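Local atomic coordinates of SnoaL-like domain-containing protein (Kribbella flavida, PDB entry 5EVH), a protein that is of unknown function but has a SnoaL-like domain of the NTF2 superfamily, whose cone-shaped fold often encloses a ligand-binding or catalytic pocket. Residues Leu13-Ala18 with Asp25-His30. Sequence-based numbering, arbitrary orientation.
Sequences LAYHRA and DTAMRH
The ring of Tyr15 turns an edge to Ala27: the backbone O of Ala27 lies near the ring plane, 3.4 Å from Tyr15 CD1, where the slightly positive C-H rim suits a carbonyl oxygen. That oxygen also accepts the backbone N-H of His30, so the tyrosine meets the carbonyl at a turn of chain already tied down. The imidazole of His30, flat enough to lie against a helix backbone, offers one face to helix 7-20, with Tyr15 N 4.0 Å above its plane and displaced toward the rim, while the small methyl of Ala14 approaches obliquely, its CB 3.7 Å from His30 NE2. With CG anti to the backbone N (chi1 166°), the Tyr15 ring extends beside the Ala27 methyl, CD1 to CB 3.9 Å, and on to Phe50 and Met54 of helix 47-58. Cutting the side chain back to an alanine here would take the ring edge from the Ala27 carbonyl and methyl and is likely to open a gap between helix 7-20 and helix 47-58. Small residues let the backbones close in: Ala18 CB sits 3.6 Å from Ala27 N, and the CA atoms of Tyr15 and Ala27 are 4.7 Å apart. Thr26 suits the margin by serving two ends: its methyl CG2 lies 3.9 Å from Ala18 CB, while its hydroxyl is hydrogen-bonded to Asp23. No hydrogen bond joins the two segments; the fit is one of methyls, ring edge and ring face. The short helix 24-28 thus folds back against helix 7-20, a helical hairpin leading into the first strands of the curved sheet, as in the alpha+beta cone of NTF2-like proteins.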
loop_
_atom_site.group_PDB
_atom_site.type_symbol
_atom_site.label_atom_id
_atom_site.label_comp_id
_atom_site.label_asym_id
_atom_site.label_seq_id
_atom_site.Cartn_x
_atom_site.Cartn_y
_atom_site.Cartn_z
ATOM N N LEU A 13 -3.812 1.275 -15.228
ATOM C CA LEU A 13 -3.869 2.741 -15.300
ATOM C C LEU A 13 -5.145 3.231 -16.034
ATOM O O LEU A 13 -5.659 4.301 -15.711
ATOM C CB LEU A 13 -2.627 3.294 -15.999
ATOM C CG LEU A 13 -1.316 3.057 -15.199
ATOM C CD1 LEU A 13 -0.103 3.510 -16.063
ATOM C CD2 LEU A 13 -1.398 3.876 -13.912
ATOM N N ALA A 14 -5.632 2.497 -17.045
ATOM C CA ALA A 14 -6.871 2.910 -17.735
ATOM C C ALA A 14 -8.064 2.844 -16.779
ATOM O O ALA A 14 -8.891 3.774 -16.730
ATOM C CB ALA A 14 -7.093 2.014 -18.969
ATOM N N TYR A 15 -8.124 1.753 -15.990
ATOM C CA TYR A 15 -9.093 1.594 -14.910
ATOM C C TYR A 15 -8.959 2.736 -13.907
ATOM O O TYR A 15 -9.934 3.416 -13.576
ATOM C CB TYR A 15 -8.836 0.238 -14.210
ATOM C CG TYR A 15 -9.559 0.176 -12.915
ATOM C CD1 TYR A 15 -10.946 -0.097 -12.894
ATOM C CD2 TYR A 15 -8.900 0.430 -11.723
ATOM C CE1 TYR A 15 -11.628 -0.099 -11.692
ATOM C CE2 TYR A 15 -9.572 0.402 -10.530
ATOM C CZ TYR A 15 -10.942 0.171 -10.545
ATOM O OH TYR A 15 -11.627 0.157 -9.377
ATOM N N HIS A 16 -7.731 3.005 -13.465
ATOM C CA HIS A 16 -7.531 4.018 -12.434
ATOM C C HIS A 16 -7.984 5.384 -12.932
ATOM O O HIS A 16 -8.640 6.146 -12.223
ATOM C CB HIS A 16 -6.040 4.047 -12.076
ATOM C CG HIS A 16 -5.693 5.074 -11.055
ATOM N ND1 HIS A 16 -5.952 4.893 -9.709
ATOM C CD2 HIS A 16 -5.129 6.306 -11.179
ATOM C CE1 HIS A 16 -5.541 5.969 -9.046
ATOM N NE2 HIS A 16 -5.050 6.838 -9.913
ATOM N N ARG A 17 -7.636 5.717 -14.171
ATOM C CA ARG A 17 -7.983 7.019 -14.716
ATOM C C ARG A 17 -9.494 7.187 -14.748
ATOM O O ARG A 17 -10.026 8.287 -14.509
ATOM C CB ARG A 17 -7.385 7.112 -16.148
ATOM C CG ARG A 17 -7.293 8.457 -16.740
ATOM C CD ARG A 17 -8.430 8.789 -17.692
ATOM N NE ARG A 17 -8.088 10.070 -18.330
ATOM C CZ ARG A 17 -7.371 10.156 -19.444
ATOM N NH1 ARG A 17 -6.979 9.006 -20.062
ATOM N NH2 ARG A 17 -7.066 11.366 -19.939
ATOM N N ALA A 18 -10.195 6.144 -15.226
ATOM C CA ALA A 18 -11.644 6.241 -15.366
ATOM C C ALA A 18 -12.311 6.321 -13.988
ATOM O O ALA A 18 -13.230 7.141 -13.783
ATOM C CB ALA A 18 -12.186 5.050 -16.180
ATOM N N ASP A 25 -18.871 3.421 -15.672
ATOM C CA ASP A 25 -19.155 2.446 -16.703
ATOM C C ASP A 25 -17.891 2.120 -17.462
ATOM O O ASP A 25 -17.646 0.949 -17.779
ATOM C CB ASP A 25 -20.226 2.969 -17.641
ATOM C CG ASP A 25 -21.622 3.008 -16.969
ATOM O OD1 ASP A 25 -21.763 2.478 -15.826
ATOM O OD2 ASP A 25 -22.547 3.560 -17.607
ATOM N N THR A 26 -17.025 3.132 -17.682
ATOM C CA THR A 26 -15.774 2.869 -18.395
ATOM C C THR A 26 -14.819 2.067 -17.528
ATOM O O THR A 26 -14.218 1.087 -18.001
ATOM C CB THR A 26 -15.129 4.191 -18.839
ATOM O OG1 THR A 26 -16.079 4.855 -19.700
ATOM C CG2 THR A 26 -13.792 3.957 -19.611
ATOM N N ALA A 27 -14.687 2.439 -16.249
ATOM C CA ALA A 27 -13.804 1.696 -15.346
ATOM C C ALA A 27 -14.209 0.236 -15.253
ATOM O O ALA A 27 -13.343 -0.657 -15.285
ATOM C CB ALA A 27 -13.811 2.344 -13.945
HETATM N N MSE A 28 -15.525 -0.035 -15.236
HETATM C CA MSE A 28 -16.017 -1.396 -15.056
HETATM C C MSE A 28 -15.797 -2.240 -16.296
HETATM O O MSE A 28 -15.844 -3.463 -16.211
HETATM C CB MSE A 28 -17.499 -1.382 -14.669
HETATM C CG MSE A 28 -17.745 -0.832 -13.251
HETATM SE SE MSE A 28 -16.852 -1.799 -11.812
HETATM C CE MSE A 28 -17.701 -3.485 -12.139
ATOM N N ARG A 29 -15.553 -1.609 -17.449
ATOM C CA ARG A 29 -15.111 -2.375 -18.609
ATOM C C ARG A 29 -13.874 -3.174 -18.306
ATOM O O ARG A 29 -13.577 -4.131 -19.029
ATOM C CB ARG A 29 -14.730 -1.474 -19.811
ATOM C CG ARG A 29 -15.793 -0.668 -20.458
ATOM C CD ARG A 29 -15.130 0.099 -21.663
ATOM N NE ARG A 29 -16.111 0.978 -22.270
ATOM C CZ ARG A 29 -15.807 1.967 -23.090
ATOM N NH1 ARG A 29 -14.508 2.227 -23.426
ATOM N NH2 ARG A 29 -16.788 2.705 -23.564
ATOM N N HIS A 30 -13.042 -2.692 -17.371
ATOM C CA HIS A 30 -11.774 -3.331 -17.124
ATOM C C HIS A 30 -11.829 -4.301 -15.964
ATOM O O HIS A 30 -10.777 -4.788 -15.556
ATOM C CB HIS A 30 -10.726 -2.261 -16.831
ATOM C CG HIS A 30 -10.505 -1.330 -17.969
ATOM N ND1 HIS A 30 -9.715 -1.671 -19.056
ATOM C CD2 HIS A 30 -10.954 -0.068 -18.195
ATOM C CE1 HIS A 30 -9.665 -0.640 -19.895
ATOM N NE2 HIS A 30 -10.409 0.346 -19.402
#